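Local coordinates for ribosomal protein L11 methyltransferase (PDB 3GRZ) that probably methylates ribosomal protein L11 on lysine side chains with S-adenosyl-L-methionine as methyl donor, seen here as its C-terminal methyltransferase fragment, at residues I31-G36 with S71-I76; T63-G68 with D127-N132; V86-I91 with I111-T116. All coordinates share one frame; numbering follows the deposited sequence. Where two conformers were deposited one is given.

How the contacts relate
Contacts 2 and 3 are parallel strand pairings in the same seven-stranded sheet, and strands 63-67 and 85-90, one from each, are neighbours in it, with D66 probably hydrogen-bonded through its backbone to L87 and T89. Contact 2 lies near the middle of the chain and is largely buried; contact 3 ends at an outermost strand and is only partly buried. Contact 1 is also buried, yet essentially apolar: it sets the edge of a separate three-stranded sheet against helix 73-80. That helix joins all three, as L74 packs on V130, and A75 on V86 and A88. The predicted S-adenosyl-L-methionine residues G68, N132 and D90 belong to contacts 2 and 3.

Contact 1 (I31-G36 with S71-I76); sequences IRLDPG and SGILAI
The start of helix 73-80, which follows the glycine-rich turn of a Rossmann-type methyltransferase fold, packs here against I31 and L33 of strand 29-33. I31 meets two helix residues. Its CG2, anti to the backbone N, reaches I73 CD1 at 3.6 Å and also lies 3.9 Å from I76 CG2. The end of the other branch touches the same pair, with I31 CD1 4.0 Å from I73 CD1, so that both arms of I31 bear on the same two methyls. The side chains of I31 and I73 cross at about a right angle, whereas I31 meets I76 at a slant. CG1 of I73 stands anti to its backbone N (chi1 178°), and the CD1 beyond it makes the contact with the strand. L33 adds its own branches: CD1 lies 4.1 Å from I73 CD1, and CD2 reaches I76 CD1 more loosely at 4.5 Å. I73 CD1 is thus shared by both strand residues. S71 contributes mainly within its own turn: its OG accepts a hydrogen bond from I73 N at 3.3 Å, an ST turn leading into the helix, while G72 occupies the N-cap position. Across the contact the interaction is essentially apolar, with only S71 OG as a polar neighbour of L33. On the strand side, I31 and L33 are paired through their backbones with strand 12-16, whose I14 also touches L33 and I73. Helix 93-105 flanks the contact through N102, which packs on L33 and I76 and bonds S71 O through ND2, while A75 and L74 lean on D66 of strand 63-67.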
loop_
_atom_site.group_PDB
_atom_site.type_symbol
_atom_site.label_atom_id
_atom_site.label_comp_id
_atom_site.label_asym_id
_atom_site.label_seq_id
_atom_site.Cartn_x
_atom_site.Cartn_y
_atom_site.Cartn_z
ATOM N N ILE B 31 -3.571 13.280 -9.751
ATOM C CA ILE B 31 -4.458 14.156 -9.005
ATOM C C ILE B 31 -3.879 15.569 -8.998
ATOM O O ILE B 31 -2.795 15.809 -8.454
ATOM C CB ILE B 31 -4.737 13.634 -7.582
ATOM C CG1 ILE B 31 -5.484 12.298 -7.661
ATOM C CG2 ILE B 31 -5.539 14.661 -6.775
ATOM C CD1 ILE B 31 -5.787 11.690 -6.308
ATOM N N ARG B 32 -4.604 16.477 -9.650
ATOM C CA ARG B 32 -4.225 17.883 -9.680
ATOM C C ARG B 32 -4.737 18.625 -8.447
ATOM O O ARG B 32 -5.904 18.503 -8.062
ATOM C CB ARG B 32 -4.696 18.537 -10.979
ATOM C CG ARG B 32 -4.075 17.877 -12.199
ATOM C CD ARG B 32 -4.375 18.598 -13.504
ATOM N NE ARG B 32 -3.515 18.078 -14.565
ATOM C CZ ARG B 32 -2.314 18.568 -14.864
ATOM N NH1 ARG B 32 -1.597 18.020 -15.838
ATOM N NH2 ARG B 32 -1.830 19.611 -14.199
ATOM N N LEU B 33 -3.837 19.373 -7.811
ATOM C CA LEU B 33 -4.173 20.185 -6.649
ATOM C C LEU B 33 -3.661 21.610 -6.859
ATOM O O LEU B 33 -2.607 21.813 -7.459
ATOM C CB LEU B 33 -3.549 19.613 -5.372
ATOM C CG LEU B 33 -3.946 18.246 -4.793
ATOM C CD1 LEU B 33 -3.229 18.028 -3.475
ATOM C CD2 LEU B 33 -5.452 18.107 -4.593
ATOM N N ASP B 34 -4.410 22.586 -6.353
ATOM C CA ASP B 34 -4.046 23.997 -6.470
ATOM C C ASP B 34 -3.349 24.436 -5.176
ATOM O O ASP B 34 -3.982 24.497 -4.122
ATOM C CB ASP B 34 -5.298 24.843 -6.776
ATOM C CG ASP B 34 -4.992 26.343 -7.002
ATOM O OD1 ASP B 34 -3.864 26.822 -6.730
ATOM O OD2 ASP B 34 -5.912 27.049 -7.461
ATOM N N PRO B 35 -2.037 24.745 -5.260
ATOM C CA PRO B 35 -1.211 25.120 -4.109
ATOM C C PRO B 35 -1.590 26.468 -3.515
ATOM O O PRO B 35 -1.292 26.725 -2.350
ATOM C CB PRO B 35 0.200 25.206 -4.706
ATOM C CG PRO B 35 0.128 24.462 -5.978
ATOM C CD PRO B 35 -1.237 24.755 -6.494
ATOM N N GLY B 36 -2.240 27.311 -4.311
ATOM C CA GLY B 36 -2.757 28.597 -3.847
ATOM C C GLY B 36 -3.914 28.476 -2.867
ATOM O O GLY B 36 -4.176 29.400 -2.097
ATOM N N SER B 71 -7.506 19.679 1.891
ATOM C CA SER B 71 -7.454 19.970 0.461
ATOM C C SER B 71 -8.419 19.098 -0.355
ATOM O O SER B 71 -8.676 19.381 -1.534
ATOM C CB SER B 71 -6.040 19.720 -0.046
ATOM O OG SER B 71 -5.779 18.329 -0.042
ATOM N N GLY B 72 -8.907 18.022 0.261
ATOM C CA GLY B 72 -9.787 17.051 -0.407
ATOM C C GLY B 72 -9.054 15.897 -1.067
ATOM O O GLY B 72 -9.680 15.060 -1.703
ATOM N N ILE B 73 -7.724 15.851 -0.924
ATOM C CA ILE B 73 -6.887 14.857 -1.625
ATOM C C ILE B 73 -7.398 13.401 -1.464
ATOM O O ILE B 73 -7.578 12.691 -2.461
ATOM C CB ILE B 73 -5.356 14.998 -1.248
ATOM C CG1 ILE B 73 -4.487 13.937 -1.928
ATOM C CG2 ILE B 73 -5.111 14.960 0.270
ATOM C CD1 ILE B 73 -4.414 14.060 -3.416
ATOM N N LEU B 74 -7.662 12.990 -0.221
ATOM C CA LEU B 74 -8.091 11.618 0.043
ATOM C C LEU B 74 -9.510 11.336 -0.461
ATOM O O LEU B 74 -9.774 10.247 -0.977
ATOM C CB LEU B 74 -7.944 11.262 1.518
ATOM C CG LEU B 74 -6.556 11.381 2.166
ATOM C CD1 LEU B 74 -6.623 10.989 3.634
ATOM C CD2 LEU B 74 -5.492 10.560 1.429
ATOM N N ALA B 75 -10.408 12.318 -0.348
ATOM C CA ALA B 75 -11.763 12.185 -0.911
ATOM C C ALA B 75 -11.686 11.999 -2.424
ATOM O O ALA B 75 -12.361 11.138 -2.986
ATOM C CB ALA B 75 -12.629 13.403 -0.557
ATOM N N ILE B 76 -10.833 12.787 -3.071
ATOM C CA ILE B 76 -10.641 12.701 -4.524
ATOM C C ILE B 76 -10.048 11.342 -4.946
ATOM O O ILE B 76 -10.509 10.721 -5.892
ATOM C CB ILE B 76 -9.753 13.872 -5.029
ATOM C CG1 ILE B 76 -10.528 15.194 -4.908
ATOM C CG2 ILE B 76 -9.279 13.655 -6.489
ATOM C CD1 ILE B 76 -9.611 16.436 -4.868
#

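Contact 2 (T63-G68 with D127-N132); sequences TVADVG and DLIVAN
V64 and L128 lie side by side, V64 CG2 4.0 Å from L128 CD2, on the face that also carries D66 and V130. On the other face V67 CG2 meets I129 CG2 at 4.1 Å, their side chains crossing at a slant. Between these layers the parallel strands 63-67 and 128-132 are laced by backbone bonds: A65 N to L128 O, V130 N to A65 O and V67 N to V130 O, the last nearly straight at 175°. At the D127 end T63 N donates to D127 OD2 at 3.0 Å, on its anti side and 25° out of the carboxylate plane, while D127 N returns a bond to T63 OG1, also 3.0 Å. D127 OD1 is held by N150. Replacing D127 by an alanine would probably leave T63 N and the side-chain amide of N150 without their carboxylate acceptor. At the other end water bridges the strands: one accepts from N132 N and lies within bonding distance of both D66 OD1 and V67 O, and a second lies between G68 O and N132 O. D66 OD2 bonds T69, and N132 ND2 bonds T46. G68 and N132 at these ends, in a Rossmann-type methyltransferase sheet, are predicted to bind S-adenosyl-L-methionine. Helix 73-80 covers the D66 and V130 face through L74, helix 135-145 packs on I129 and A131, and strand 85-90, bonded to V64 and D66, and strand 153-161 flank the pair.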
loop_
_atom_site.group_PDB
_atom_site.type_symbol
_atom_site.label_atom_id
_atom_site.label_comp_id
_atom_site.label_asym_id
_atom_site.label_seq_id
_atom_site.Cartn_x
_atom_site.Cartn_y
_atom_site.Cartn_z
ATOM N N THR B 63 -18.748 2.915 0.434
ATOM C CA THR B 63 -19.171 4.257 0.800
ATOM C C THR B 63 -18.150 4.848 1.785
ATOM O O THR B 63 -17.722 4.181 2.730
ATOM C CB THR B 63 -20.598 4.272 1.399
ATOM O OG1 THR B 63 -20.633 3.474 2.588
ATOM C CG2 THR B 63 -21.613 3.731 0.386
ATOM N N VAL B 64 -17.749 6.095 1.535
ATOM C CA VAL B 64 -16.595 6.694 2.213
ATOM C C VAL B 64 -16.977 7.998 2.897
ATOM O O VAL B 64 -17.710 8.803 2.317
ATOM C CB VAL B 64 -15.421 6.977 1.209
ATOM C CG1 VAL B 64 -14.232 7.653 1.898
ATOM C CG2 VAL B 64 -14.971 5.706 0.482
ATOM N N ALA B 65 -16.494 8.183 4.130
ATOM C CA ALA B 65 -16.411 9.503 4.758
ATOM C C ALA B 65 -14.945 9.840 4.952
ATOM O O ALA B 65 -14.207 9.061 5.551
ATOM C CB ALA B 65 -17.140 9.547 6.104
ATOM N N ASP B 66 -14.533 10.994 4.426
ATOM C CA ASP B 66 -13.193 11.528 4.618
ATOM C C ASP B 66 -13.295 12.678 5.603
ATOM O O ASP B 66 -13.808 13.752 5.273
ATOM C CB ASP B 66 -12.606 11.995 3.278
ATOM C CG ASP B 66 -11.210 12.630 3.418
ATOM O OD1 ASP B 66 -10.520 12.398 4.444
ATOM O OD2 ASP B 66 -10.800 13.370 2.487
ATOM N N VAL B 67 -12.804 12.448 6.811
ATOM C CA VAL B 67 -12.987 13.377 7.921
ATOM C C VAL B 67 -11.762 14.268 8.039
ATOM O O VAL B 67 -10.644 13.765 8.059
ATOM C CB VAL B 67 -13.224 12.604 9.251
ATOM C CG1 VAL B 67 -13.394 13.561 10.422
ATOM C CG2 VAL B 67 -14.449 11.709 9.134
ATOM N N GLY B 68 -11.968 15.585 8.118
ATOM C CA GLY B 68 -10.848 16.537 8.149
ATOM C C GLY B 68 -10.193 16.642 6.788
ATOM O O GLY B 68 -8.969 16.633 6.673
ATOM N N ASP B 127 -18.992 2.429 4.833
ATOM C CA ASP B 127 -18.123 1.236 4.781
ATOM C C ASP B 127 -16.685 1.569 5.145
ATOM O O ASP B 127 -15.937 0.704 5.581
ATOM C CB ASP B 127 -18.101 0.667 3.374
ATOM C CG ASP B 127 -19.458 0.179 2.921
ATOM O OD1 ASP B 127 -20.164 -0.462 3.725
ATOM O OD2 ASP B 127 -19.810 0.422 1.755
ATOM N N LEU B 128 -16.293 2.819 4.902
ATOM C CA LEU B 128 -14.912 3.248 5.073
ATOM C C LEU B 128 -14.848 4.678 5.615
ATOM O O LEU B 128 -15.368 5.612 5.007
ATOM C CB LEU B 128 -14.141 3.098 3.757
ATOM C CG LEU B 128 -12.643 3.411 3.785
ATOM C CD1 LEU B 128 -11.905 2.294 4.496
ATOM C CD2 LEU B 128 -12.115 3.574 2.366
ATOM N N ILE B 129 -14.241 4.839 6.784
ATOM C CA ILE B 129 -14.032 6.163 7.342
ATOM C C ILE B 129 -12.526 6.435 7.315
ATOM O O ILE B 129 -11.743 5.628 7.802
ATOM C CB ILE B 129 -14.634 6.299 8.772
ATOM C CG1 ILE B 129 -16.159 6.102 8.715
ATOM C CG2 ILE B 129 -14.262 7.660 9.381
ATOM C CD1 ILE B 129 -16.875 6.156 10.060
ATOM N N VAL B 130 -12.128 7.549 6.698
ATOM C CA VAL B 130 -10.715 7.883 6.523
ATOM C C VAL B 130 -10.460 9.210 7.221
ATOM O O VAL B 130 -11.278 10.134 7.114
ATOM C CB VAL B 130 -10.315 8.002 5.011
ATOM C CG1 VAL B 130 -8.836 8.262 4.866
ATOM C CG2 VAL B 130 -10.689 6.746 4.236
ATOM N N ALA B 131 -9.344 9.308 7.946
ATOM C CA ALA B 131 -9.006 10.539 8.670
ATOM C C ALA B 131 -7.500 10.706 8.796
ATOM O O ALA B 131 -6.854 9.938 9.501
ATOM C CB ALA B 131 -9.656 10.540 10.056
ATOM N N ASN B 132 -6.951 11.690 8.081
ATOM C CA ASN B 132 -5.560 12.087 8.234
ATOM C C ASN B 132 -5.530 13.383 9.014
ATOM O O ASN B 132 -5.466 14.473 8.447
ATOM C CB ASN B 132 -4.861 12.252 6.871
ATOM C CG ASN B 132 -3.386 12.593 7.000
ATOM O OD1 ASN B 132 -2.798 12.488 8.073
ATOM N ND2 ASN B 132 -2.786 13.011 5.905
HETATM O O HOH W 1 -8.637 13.233 6.331
HETATM O O HOH W 2 -6.656 15.239 6.022
#

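Contact 3 (V86-I91 with I111-T116); sequences VLATDI and IALQKT
Q114 on edge strand 112-115 and T116 just beyond it face T89 and I91, while V86 and L87 pair with I111 and A112; Q114, T116 and V86 are the residues most buried by this parallel pairing, part of the beta-alpha-beta unit of strand 85-90, helix 93-105 and strand 112-115. L87 CD1 touches Q114 CB at 3.9 Å, the Q114 side chain crossing L87 at a slant. Q114 runs out extended, with CG anti to the backbone N (chi1 -172°); its NE2 is bonded to D121 O. T116 CG2 meets T89 CB at 3.9 Å, and its OG1 is bonded to A120 O. V86 CG1 lies alongside I111 CG2 at 4.2 Å. The backbone ladder runs A112 N to V86 O, A88 N to A112 O (2.8 Å) and Q114 N to A88 O, then weakens at D90 N to Q114 O (3.3 Å). T116 N donates to D90 O from 44° above the carbonyl plane. A water accepts from T89 OG1 and donates to T116 O, both at 2.7 Å. K115 NZ reaches I91 O at 3.2 Å. Side-chain packing is thus apolar near V86, while side-chain and water bonds gather toward D90. There the D90 carboxylate, the predicted S-adenosyl-L-methionine ligand, is held at the strand end by G70 N, S95 and I91 N, and OD1 also bonds a glycerol, probably from the crystallisation liquor.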
loop_
_atom_site.group_PDB
_atom_site.type_symbol
_atom_site.label_atom_id
_atom_site.label_comp_id
_atom_site.label_asym_id
_atom_site.label_seq_id
_atom_site.Cartn_x
_atom_site.Cartn_y
_atom_site.Cartn_z
ATOM N N VAL B 86 -18.796 9.388 -1.747
ATOM C CA VAL B 86 -17.808 10.089 -0.918
ATOM C C VAL B 86 -18.434 11.309 -0.254
ATOM O O VAL B 86 -18.994 12.180 -0.930
ATOM C CB VAL B 86 -16.531 10.535 -1.707
ATOM C CG1 VAL B 86 -15.488 11.094 -0.750
ATOM C CG2 VAL B 86 -15.913 9.383 -2.495
ATOM N N LEU B 87 -18.359 11.341 1.072
ATOM C CA LEU B 87 -18.631 12.543 1.836
ATOM C C LEU B 87 -17.307 13.035 2.405
ATOM O O LEU B 87 -16.560 12.264 3.010
ATOM C CB LEU B 87 -19.619 12.279 2.979
ATOM C CG LEU B 87 -19.817 13.448 3.961
ATOM C CD1 LEU B 87 -20.497 14.663 3.279
ATOM C CD2 LEU B 87 -20.616 12.997 5.167
ATOM N N ALA B 88 -17.012 14.312 2.190
ATOM C CA ALA B 88 -15.814 14.929 2.737
ATOM C C ALA B 88 -16.232 16.005 3.742
ATOM O O ALA B 88 -17.074 16.866 3.423
ATOM C CB ALA B 88 -14.972 15.517 1.607
ATOM N N THR B 89 -15.676 15.943 4.956
ATOM C CA THR B 89 -16.010 16.910 6.010
ATOM C C THR B 89 -14.802 17.712 6.495
ATOM O O THR B 89 -13.669 17.212 6.480
ATOM C CB THR B 89 -16.699 16.260 7.251
ATOM O OG1 THR B 89 -15.724 15.601 8.061
ATOM C CG2 THR B 89 -17.782 15.271 6.841
ATOM N N ASP B 90 -15.046 18.956 6.910
ATOM C CA ASP B 90 -14.041 19.767 7.619
ATOM C C ASP B 90 -14.716 20.956 8.277
ATOM O O ASP B 90 -15.873 21.250 7.982
ATOM C CB ASP B 90 -12.917 20.229 6.678
ATOM C CG ASP B 90 -11.532 20.276 7.370
ATOM O OD1 ASP B 90 -11.436 20.648 8.557
ATOM O OD2 ASP B 90 -10.527 19.939 6.721
ATOM N N ILE B 91 -13.993 21.637 9.162
ATOM C CA ILE B 91 -14.544 22.741 9.954
ATOM C C ILE B 91 -14.491 24.109 9.270
ATOM O O ILE B 91 -15.205 25.022 9.669
ATOM C CB ILE B 91 -13.834 22.883 11.326
ATOM C CG1 ILE B 91 -12.309 22.927 11.152
ATOM C CG2 ILE B 91 -14.243 21.779 12.248
ATOM C CD1 ILE B 91 -11.556 23.520 12.340
ATOM N N ILE B 111 -18.594 14.813 -5.366
ATOM C CA ILE B 111 -18.196 14.574 -3.979
ATOM C C ILE B 111 -19.058 15.446 -3.064
ATOM O O ILE B 111 -19.095 16.665 -3.231
ATOM C CB ILE B 111 -16.689 14.830 -3.733
ATOM C CG1 ILE B 111 -15.855 13.723 -4.397
ATOM C CG2 ILE B 111 -16.398 14.883 -2.219
ATOM C CD1 ILE B 111 -14.342 13.951 -4.411
ATOM N N ALA B 112 -19.755 14.825 -2.115
ATOM C CA ALA B 112 -20.563 15.571 -1.143
ATOM C C ALA B 112 -19.679 16.200 -0.084
ATOM O O ALA B 112 -18.724 15.584 0.383
ATOM C CB ALA B 112 -21.600 14.672 -0.495
ATOM N N LEU B 113 -20.003 17.435 0.292
ATOM C CA LEU B 113 -19.218 18.190 1.260
ATOM C C LEU B 113 -20.082 18.623 2.429
ATOM O O LEU B 113 -21.221 19.046 2.241
ATOM C CB LEU B 113 -18.567 19.415 0.601
ATOM C CG LEU B 113 -17.656 19.165 -0.615
ATOM C CD1 LEU B 113 -17.369 20.467 -1.360
ATOM C CD2 LEU B 113 -16.358 18.498 -0.209
ATOM N N GLN B 114 -19.553 18.498 3.639
ATOM C CA GLN B 114 -20.266 18.989 4.802
ATOM C C GLN B 114 -19.314 19.731 5.722
ATOM O O GLN B 114 -18.256 19.212 6.095
ATOM C CB GLN B 114 -20.997 17.860 5.525
ATOM C CG GLN B 114 -21.925 18.317 6.661
ATOM C CD GLN B 114 -22.725 17.169 7.242
ATOM O OE1 GLN B 114 -22.811 16.101 6.640
ATOM N NE2 GLN B 114 -23.305 17.375 8.416
ATOM N N LYS B 115 -19.686 20.966 6.047
ATOM C CA LYS B 115 -18.936 21.776 6.979
ATOM C C LYS B 115 -19.395 21.429 8.382
ATOM O O LYS B 115 -20.494 21.810 8.811
ATOM C CB LYS B 115 -19.128 23.262 6.683
ATOM C CG LYS B 115 -18.235 24.178 7.489
ATOM C CD LYS B 115 -18.647 25.627 7.274
ATOM C CE LYS B 115 -17.766 26.573 8.051
ATOM N NZ LYS B 115 -17.999 26.484 9.512
ATOM N N THR B 116 -18.545 20.682 9.080
ATOM C CA THR B 116 -18.875 20.106 10.375
ATOM C C THR B 116 -17.625 19.591 11.070
ATOM O O THR B 116 -16.637 19.243 10.420
ATOM C CB THR B 116 -19.972 18.981 10.285
ATOM O OG1 THR B 116 -20.405 18.651 11.606
ATOM C CG2 THR B 116 -19.474 17.702 9.563
HETATM O O HOH W 3 -14.928 17.120 10.195
#